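Local coordinates for protein dally-like, isoform A (PDB 6XTZ) that is a cell-surface glypican whose core binds the palmitoleate lipid of Wnt, shielding it so that the signal can act at a distance, at residues R35-C40 / N52-M57; T231-C236 / N249-V254. The protein carries 5 engineered substitutions. All blocks are in the same frame, centred on the assembly; numbering follows the deposited sequence.

Contact 1: residues R35-C40 / N52-M57; sequences RVLRYC and NMETRM
Glu-54 reaches from the first turns of helix 51-110 into the bend of loop 35-40, its carboxylate lying against the backbone of Leu-37 to Cys-40 while its stem passes obliquely between Leu-37 CD2 and the ring of Tyr-39. CG stands anti to the backbone N (chi1 -173°) and the chain runs on extended, which carries CD out to three successive amides. OE1 accepts from Arg-38 N at 2.9 Å through its syn lone pair. OE2 takes two donors: Tyr-39 N, at 2.6 Å, comes from above the carboxylate plane, 36° out of it, and Cys-40 N, at 2.8 Å, arrives nearly along the C-O axis. A water donates to OE1, the oxygen already held by Arg-38 N, and accepts from Arg-38 NE at 2.9 Å. The Arg-38 chain bends at chi3 (-72°), and NH2 comes 2.9 Å from Thr-55 OG1, a hydroxyl hydrogen-bonded to Tyr-51 O one turn back. In the cysteine-rich lobe of the glypican core Glu-54 fixes the loop carrying Cys-40, which is disulfide-bonded to Cys-236. Three amides and a water gather round the buried carboxylate, with the Arg-38 guanidinium close by, which would probably stabilise its negative charge.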
ATOM      1  N   ARG A  35     -37.707  -3.578 -33.092  1.00 66.25           N
ATOM      2  CA  ARG A  35     -37.475  -3.055 -31.745  1.00 62.52           C
ATOM      3  C   ARG A  35     -37.052  -4.218 -30.854  1.00 57.56           C
ATOM      4  O   ARG A  35     -37.850  -4.739 -30.072  1.00 59.60           O
ATOM      5  CB  ARG A  35     -38.723  -2.365 -31.184  1.00 67.24           C
ATOM      6  CG  ARG A  35     -39.261  -1.195 -31.982  1.00 68.52           C
ATOM      7  CD  ARG A  35     -40.016  -0.270 -31.041  1.00 71.89           C
ATOM      8  NE  ARG A  35     -41.020   0.556 -31.701  1.00 81.29           N
ATOM      9  CZ  ARG A  35     -41.659   1.554 -31.100  1.00 81.87           C
ATOM     10  NH1 ARG A  35     -42.568   2.258 -31.759  1.00 77.50           N
ATOM     11  NH2 ARG A  35     -41.382   1.853 -29.839  1.00 83.14           N
ATOM     12  N   VAL A  36     -35.788  -4.623 -30.963  1.00 56.95           N
ATOM     13  CA  VAL A  36     -35.309  -5.774 -30.204  1.00 56.73           C
ATOM     14  C   VAL A  36     -33.950  -5.490 -29.578  1.00 60.46           C
ATOM     15  O   VAL A  36     -33.334  -6.384 -28.984  1.00 63.16           O
ATOM     16  CB  VAL A  36     -35.245  -7.033 -31.089  1.00 60.64           C
ATOM     17  CG1 VAL A  36     -36.646  -7.526 -31.427  1.00 58.84           C
ATOM     18  CG2 VAL A  36     -34.450  -6.749 -32.352  1.00 63.70           C
ATOM     19  N   LEU A  37     -33.468  -4.256 -29.700  1.00 55.65           N
ATOM     20  CA  LEU A  37     -32.189  -3.907 -29.099  1.00 53.91           C
ATOM     21  C   LEU A  37     -32.289  -3.952 -27.579  1.00 52.28           C
ATOM     22  O   LEU A  37     -33.267  -3.487 -26.987  1.00 53.30           O
ATOM     23  CB  LEU A  37     -31.726  -2.525 -29.561  1.00 54.02           C
ATOM     24  CG  LEU A  37     -31.379  -2.398 -31.048  1.00 53.18           C
ATOM     25  CD1 LEU A  37     -30.681  -1.074 -31.329  1.00 45.17           C
ATOM     26  CD2 LEU A  37     -30.527  -3.574 -31.512  1.00 52.77           C
ATOM     27  N   ARG A  38     -31.263  -4.529 -26.953  1.00 45.97           N
ATOM     28  CA  ARG A  38     -31.218  -4.710 -25.507  1.00 46.73           C
ATOM     29  C   ARG A  38     -30.709  -3.485 -24.765  1.00 56.49           C
ATOM     30  O   ARG A  38     -31.174  -3.206 -23.654  1.00 58.48           O
ATOM     31  CB  ARG A  38     -30.331  -5.908 -25.154  1.00 46.95           C
ATOM     32  CG  ARG A  38     -30.868  -7.245 -25.625  1.00 56.50           C
ATOM     33  CD  ARG A  38     -29.963  -8.384 -25.182  1.00 55.28           C
ATOM     34  NE  ARG A  38     -28.708  -8.417 -25.928  1.00 54.32           N
ATOM     35  CZ  ARG A  38     -27.768  -9.340 -25.760  1.00 53.17           C
ATOM     36  NH1 ARG A  38     -27.940 -10.308 -24.870  1.00 51.18           N
ATOM     37  NH2 ARG A  38     -26.657  -9.300 -26.484  1.00 54.74           N
ATOM     38  N   TYR A  39     -29.763  -2.754 -25.345  1.00 58.02           N
ATOM     39  CA  TYR A  39     -29.109  -1.653 -24.651  1.00 48.96           C
ATOM     40  C   TYR A  39     -29.374  -0.308 -25.305  1.00 50.62           C
ATOM     41  O   TYR A  39     -29.686   0.663 -24.605  1.00 50.00           O
ATOM     42  CB  TYR A  39     -27.597  -1.909 -24.571  1.00 49.01           C
ATOM     43  CG  TYR A  39     -27.248  -3.323 -24.172  1.00 47.68           C
ATOM     44  CD1 TYR A  39     -27.692  -3.855 -22.967  1.00 49.04           C
ATOM     45  CD2 TYR A  39     -26.470  -4.127 -24.994  1.00 42.82           C
ATOM     46  CE1 TYR A  39     -27.375  -5.147 -22.596  1.00 46.02           C
ATOM     47  CE2 TYR A  39     -26.148  -5.421 -24.631  1.00 41.95           C
ATOM     48  CZ  TYR A  39     -26.604  -5.925 -23.432  1.00 47.20           C
ATOM     49  OH  TYR A  39     -26.286  -7.211 -23.066  1.00 54.34           O
ATOM     50  N   CYS A  40     -29.256  -0.215 -26.626  1.00 50.97           N
ATOM     51  CA  CYS A  40     -29.593   1.026 -27.302  1.00 46.84           C
ATOM     52  C   CYS A  40     -31.105   1.218 -27.329  1.00 48.81           C
ATOM     53  O   CYS A  40     -31.884   0.291 -27.095  1.00 52.91           O
ATOM     54  CB  CYS A  40     -29.045   1.040 -28.729  1.00 44.49           C
ATOM     55  SG  CYS A  40     -27.290   0.649 -28.875  1.00 54.81           S
ATOM     56  N   ASN A  52     -27.309  -8.351 -33.708  1.00 50.79           N
ATOM     57  CA  ASN A  52     -25.969  -8.926 -33.762  1.00 50.95           C
ATOM     58  C   ASN A  52     -24.894  -7.848 -33.713  1.00 46.46           C
ATOM     59  O   ASN A  52     -23.830  -8.055 -33.120  1.00 43.25           O
ATOM     60  CB  ASN A  52     -25.816  -9.779 -35.020  1.00 52.97           C
ATOM     61  CG  ASN A  52     -26.716 -11.000 -35.011  1.00 58.80           C
ATOM     62  OD1 ASN A  52     -26.891 -11.648 -33.977  1.00 57.46           O
ATOM     63  ND2 ASN A  52     -27.297 -11.316 -36.163  1.00 58.47           N
ATOM     64  N   MET A  53     -25.144  -6.693 -34.334  1.00 47.36           N
ATOM     65  CA  MET A  53     -24.191  -5.591 -34.237  1.00 47.00           C
ATOM     66  C   MET A  53     -24.074  -5.097 -32.803  1.00 49.56           C
ATOM     67  O   MET A  53     -22.974  -4.796 -32.327  1.00 54.80           O
ATOM     68  CB  MET A  53     -24.612  -4.448 -35.161  1.00 46.42           C
ATOM     69  CG  MET A  53     -24.559  -4.787 -36.636  1.00 48.61           C
ATOM     70  SD  MET A  53     -25.299  -3.484 -37.632  1.00 56.37           S
ATOM     71  CE  MET A  53     -24.317  -2.073 -37.132  1.00 50.51           C
ATOM     72  N   GLU A  54     -25.202  -5.014 -32.096  1.00 48.61           N
ATOM     73  CA  GLU A  54     -25.185  -4.568 -30.709  1.00 44.38           C
ATOM     74  C   GLU A  54     -24.433  -5.552 -29.821  1.00 46.47           C
ATOM     75  O   GLU A  54     -23.685  -5.141 -28.927  1.00 45.63           O
ATOM     76  CB  GLU A  54     -26.616  -4.377 -30.209  1.00 46.26           C
ATOM     77  CG  GLU A  54     -26.713  -3.759 -28.831  1.00 42.85           C
ATOM     78  CD  GLU A  54     -28.130  -3.748 -28.301  1.00 42.87           C
ATOM     79  OE1 GLU A  54     -28.867  -4.728 -28.544  1.00 45.38           O
ATOM     80  OE2 GLU A  54     -28.508  -2.758 -27.642  1.00 45.53           O
ATOM     81  N   THR A  55     -24.618  -6.853 -30.054  1.00 47.50           N
ATOM     82  CA  THR A  55     -23.941  -7.853 -29.234  1.00 46.85           C
ATOM     83  C   THR A  55     -22.431  -7.805 -29.437  1.00 49.67           C
ATOM     84  O   THR A  55     -21.668  -7.890 -28.467  1.00 47.37           O
ATOM     85  CB  THR A  55     -24.482  -9.249 -29.548  1.00 48.30           C
ATOM     86  OG1 THR A  55     -25.895  -9.278 -29.312  1.00 53.85           O
ATOM     87  CG2 THR A  55     -23.806 -10.294 -28.672  1.00 46.53           C
ATOM     88  N   ARG A  56     -21.981  -7.661 -30.686  1.00 51.40           N
ATOM     89  CA  ARG A  56     -20.549  -7.570 -30.954  1.00 51.64           C
ATOM     90  C   ARG A  56     -19.935  -6.364 -30.251  1.00 51.99           C
ATOM     91  O   ARG A  56     -18.928  -6.486 -29.545  1.00 53.56           O
ATOM     92  CB  ARG A  56     -20.294  -7.500 -32.461  1.00 55.75           C
ATOM     93  CG  ARG A  56     -18.884  -7.053 -32.821  1.00 56.37           C
ATOM     94  CD  ARG A  56     -18.659  -7.013 -34.326  1.00 61.64           C
ATOM     95  NE  ARG A  56     -18.282  -8.317 -34.867  1.00 67.63           N
ATOM     96  CZ  ARG A  56     -19.120  -9.142 -35.485  1.00 76.68           C
ATOM     97  NH1 ARG A  56     -20.393  -8.806 -35.645  1.00 75.41           N
ATOM     98  NH2 ARG A  56     -18.684 -10.308 -35.946  1.00 83.65           N
ATOM     99  N   MET A  57     -20.536  -5.187 -30.432  1.00 52.40           N
ATOM    100  CA  MET A  57     -20.033  -3.989 -29.775  1.00 47.86           C
ATOM    101  C   MET A  57     -20.180  -4.060 -28.260  1.00 50.75           C
ATOM    102  O   MET A  57     -19.415  -3.404 -27.545  1.00 52.02           O
ATOM    103  CB  MET A  57     -20.750  -2.754 -30.321  1.00 50.21           C
ATOM    104  CG  MET A  57     -20.591  -2.565 -31.822  1.00 50.22           C
ATOM    105  SD  MET A  57     -21.453  -1.110 -32.446  1.00 52.12           S
ATOM    106  CE  MET A  57     -23.153  -1.534 -32.083  1.00 48.04           C
TER
HETATM  107  O   HOH W   1     -27.911  -6.985 -28.327  1.00 51.71           O

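Contact 2: residues T231-C236 / N249-V254; sequences TKMQHC and NYCVNV
The side chains of Met-233 and Tyr-250 run antiparallel, each heading for the other's helix, with the methionine CG over one face of the ring. Met-233 CG sits 3.8 Å from the ring centroid, 19° off the normal and displaced toward the rim nearest CE2, which makes a CH-pi contact. Both side chains leave their helices with CG anti to the backbone N, but Met-233 then bends at chi2 (-90°), turning SD away from the phenol end; the sulfur stands obliquely to the ring at 5.4 Å from its centroid, a Met-aromatic contact, and packs 3.7 Å from Cys-251 CB. Helices 224-234 and 248-258 are joined here in the cysteine-rich lobe of the glypican core, where Cys-251 SG, beside the methionine methyl, is disulfide-bonded to Cys-468. At the tip of the phenol, Tyr-250 OH lies 3.3 Å from Met-233 CA, close against the backbone of helix 224-234. Lys-232 crosses the tyrosine at about a right angle, its CG 3.6 Å from OH, and its carbonyl O, near the ring plane at the edge, accepts from Trp-484 NE1. Val-254, one turn on from Tyr-250, brings CG2 to 3.8 Å from Met-233 CB.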
ATOM      1  N   THR A 231     -22.347   0.139 -23.202  1.00 50.59           N
ATOM      2  CA  THR A 231     -22.627   0.169 -24.633  1.00 47.92           C
ATOM      3  C   THR A 231     -23.487   1.366 -25.014  1.00 44.81           C
ATOM      4  O   THR A 231     -23.283   1.964 -26.078  1.00 43.65           O
ATOM      5  CB  THR A 231     -23.309  -1.127 -25.055  1.00 52.67           C
ATOM      6  OG1 THR A 231     -24.588  -1.212 -24.419  1.00 70.89           O
ATOM      7  CG2 THR A 231     -22.476  -2.298 -24.621  1.00 40.74           C
ATOM      8  N   LYS A 232     -24.455   1.724 -24.166  1.00 48.06           N
ATOM      9  CA  LYS A 232     -25.240   2.929 -24.411  1.00 48.95           C
ATOM     10  C   LYS A 232     -24.355   4.165 -24.450  1.00 47.88           C
ATOM     11  O   LYS A 232     -24.631   5.107 -25.203  1.00 46.49           O
ATOM     12  CB  LYS A 232     -26.323   3.076 -23.340  1.00 52.05           C
ATOM     13  CG  LYS A 232     -27.286   4.230 -23.573  1.00 57.54           C
ATOM     14  CD  LYS A 232     -28.297   4.336 -22.442  1.00 63.76           C
ATOM     15  CE  LYS A 232     -29.236   5.511 -22.645  1.00 69.01           C
ATOM     16  NZ  LYS A 232     -30.208   5.647 -21.526  1.00 73.00           N
ATOM     17  N   MET A 233     -23.275   4.171 -23.667  1.00 45.94           N
ATOM     18  CA  MET A 233     -22.380   5.319 -23.627  1.00 42.98           C
ATOM     19  C   MET A 233     -21.443   5.337 -24.827  1.00 43.38           C
ATOM     20  O   MET A 233     -21.264   6.379 -25.466  1.00 44.42           O
ATOM     21  CB  MET A 233     -21.582   5.311 -22.318  1.00 43.27           C
ATOM     22  CG  MET A 233     -20.636   6.488 -22.131  1.00 39.53           C
ATOM     23  SD  MET A 233     -18.982   6.202 -22.788  1.00 50.02           S
ATOM     24  CE  MET A 233     -18.507   4.723 -21.893  1.00 45.06           C
ATOM     25  N   GLN A 234     -20.846   4.193 -25.158  1.00 49.69           N
ATOM     26  CA  GLN A 234     -19.738   4.176 -26.105  1.00 57.29           C
ATOM     27  C   GLN A 234     -20.173   3.906 -27.544  1.00 52.61           C
ATOM     28  O   GLN A 234     -19.586   4.468 -28.477  1.00 53.39           O
ATOM     29  CB  GLN A 234     -18.701   3.133 -25.672  1.00 58.80           C
ATOM     30  CG  GLN A 234     -17.479   3.045 -26.577  1.00 63.02           C
ATOM     31  CD  GLN A 234     -16.441   2.058 -26.079  1.00 64.71           C
ATOM     32  OE1 GLN A 234     -16.523   1.566 -24.953  1.00 64.50           O
ATOM     33  NE2 GLN A 234     -15.456   1.762 -26.920  1.00 62.40           N
ATOM     34  N   HIS A 235     -21.187   3.067 -27.754  1.00 55.26           N
ATOM     35  CA  HIS A 235     -21.524   2.610 -29.098  1.00 50.57           C
ATOM     36  C   HIS A 235     -22.896   3.038 -29.598  1.00 54.15           C
ATOM     37  O   HIS A 235     -23.063   3.208 -30.808  1.00 56.65           O
ATOM     38  CB  HIS A 235     -21.440   1.077 -29.179  1.00 50.71           C
ATOM     39  CG  HIS A 235     -20.067   0.533 -28.937  1.00 55.44           C
ATOM     40  ND1 HIS A 235     -18.988   0.849 -29.734  1.00 59.25           N
ATOM     41  CD2 HIS A 235     -19.598  -0.309 -27.986  1.00 59.08           C
ATOM     42  CE1 HIS A 235     -17.913   0.227 -29.283  1.00 59.09           C
ATOM     43  NE2 HIS A 235     -18.255  -0.481 -28.223  1.00 56.15           N
ATOM     44  N   CYS A 236     -23.882   3.214 -28.715  1.00 55.51           N
ATOM     45  CA  CYS A 236     -25.249   3.452 -29.169  1.00 55.55           C
ATOM     46  C   CYS A 236     -25.428   4.792 -29.871  1.00 56.83           C
ATOM     47  O   CYS A 236     -26.467   4.996 -30.509  1.00 54.90           O
ATOM     48  CB  CYS A 236     -26.220   3.353 -27.994  1.00 52.22           C
ATOM     49  SG  CYS A 236     -26.418   1.677 -27.356  1.00 54.32           S
ATOM     50  N   ASN A 249     -18.008  13.712 -18.891  1.00 42.82           N
ATOM     51  CA  ASN A 249     -18.683  13.430 -17.628  1.00 48.70           C
ATOM     52  C   ASN A 249     -19.646  12.257 -17.756  1.00 51.82           C
ATOM     53  O   ASN A 249     -19.816  11.486 -16.804  1.00 53.59           O
ATOM     54  CB  ASN A 249     -19.418  14.677 -17.138  1.00 53.14           C
ATOM     55  CG  ASN A 249     -18.467  15.764 -16.668  1.00 57.15           C
ATOM     56  OD1 ASN A 249     -17.251  15.651 -16.825  1.00 53.49           O
ATOM     57  ND2 ASN A 249     -19.019  16.825 -16.093  1.00 58.56           N
ATOM     58  N   TYR A 250     -20.279  12.103 -18.920  1.00 43.18           N
ATOM     59  CA  TYR A 250     -21.121  10.937 -19.161  1.00 45.01           C
ATOM     60  C   TYR A 250     -20.293   9.657 -19.141  1.00 46.63           C
ATOM     61  O   TYR A 250     -20.668   8.672 -18.494  1.00 46.40           O
ATOM     62  CB  TYR A 250     -21.860  11.103 -20.491  1.00 44.36           C
ATOM     63  CG  TYR A 250     -22.700   9.916 -20.910  1.00 43.77           C
ATOM     64  CD1 TYR A 250     -23.414   9.172 -19.978  1.00 44.50           C
ATOM     65  CD2 TYR A 250     -22.797   9.554 -22.248  1.00 43.49           C
ATOM     66  CE1 TYR A 250     -24.182   8.090 -20.365  1.00 44.03           C
ATOM     67  CE2 TYR A 250     -23.566   8.478 -22.644  1.00 41.55           C
ATOM     68  CZ  TYR A 250     -24.256   7.749 -21.700  1.00 46.85           C
ATOM     69  OH  TYR A 250     -25.021   6.674 -22.090  1.00 53.01           O
ATOM     70  N   CYS A 251     -19.152   9.660 -19.836  1.00 43.31           N
ATOM     71  CA  CYS A 251     -18.270   8.497 -19.815  1.00 39.56           C
ATOM     72  C   CYS A 251     -17.765   8.210 -18.406  1.00 47.94           C
ATOM     73  O   CYS A 251     -17.739   7.051 -17.975  1.00 49.39           O
ATOM     74  CB  CYS A 251     -17.095   8.711 -20.771  1.00 40.02           C
ATOM     75  SG  CYS A 251     -15.894   7.358 -20.805  1.00 46.50           S
ATOM     76  N   VAL A 252     -17.356   9.251 -17.674  1.00 44.80           N
ATOM     77  CA  VAL A 252     -16.801   9.044 -16.337  1.00 46.24           C
ATOM     78  C   VAL A 252     -17.842   8.422 -15.413  1.00 47.12           C
ATOM     79  O   VAL A 252     -17.536   7.508 -14.636  1.00 50.54           O
ATOM     80  CB  VAL A 252     -16.258  10.369 -15.766  1.00 48.31           C
ATOM     81  CG1 VAL A 252     -15.880  10.203 -14.302  1.00 42.51           C
ATOM     82  CG2 VAL A 252     -15.058  10.840 -16.573  1.00 46.64           C
ATOM     83  N   ASN A 253     -19.088   8.896 -15.489  1.00 44.85           N
ATOM     84  CA  ASN A 253     -20.139   8.343 -14.641  1.00 45.67           C
ATOM     85  C   ASN A 253     -20.403   6.876 -14.953  1.00 46.40           C
ATOM     86  O   ASN A 253     -20.716   6.097 -14.046  1.00 51.96           O
ATOM     87  CB  ASN A 253     -21.423   9.156 -14.798  1.00 47.08           C
ATOM     88  CG  ASN A 253     -21.368  10.476 -14.062  1.00 52.45           C
ATOM     89  OD1 ASN A 253     -20.692  10.600 -13.040  1.00 61.03           O
ATOM     90  ND2 ASN A 253     -22.081  11.472 -14.574  1.00 49.84           N
ATOM     91  N   VAL A 254     -20.282   6.480 -16.219  1.00 41.59           N
ATOM     92  CA  VAL A 254     -20.524   5.088 -16.586  1.00 43.69           C
ATOM     93  C   VAL A 254     -19.406   4.196 -16.058  1.00 43.27           C
ATOM     94  O   VAL A 254     -19.661   3.149 -15.452  1.00 43.02           O
ATOM     95  CB  VAL A 254     -20.688   4.953 -18.111  1.00 42.35           C
ATOM     96  CG1 VAL A 254     -20.792   3.488 -18.508  1.00 42.21           C
ATOM     97  CG2 VAL A 254     -21.916   5.719 -18.576  1.00 37.98           C
TER

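From the N terminus, the chain passes helix 14-19 and a long loop, whose second half is met in contact 1 by the start of helix 51-110, closing a short excursion of 11 residues. Much later, after several of the long helices of the body, contact 2 closes a second short excursion, bringing helix 248-258 back against helix 224-234. The two closures follow in series, neither nested nor crossed, but their centres are about 15 Å apart in space and they touch. The Cys-40 to Cys-236 disulfide joins them covalently, while Tyr-39 CB packs 3.1 Å from Thr-231 OG1. Together they tie the N-terminal loop, the start of helix 51-110 and the helix pair into one disulfide-rich lobe.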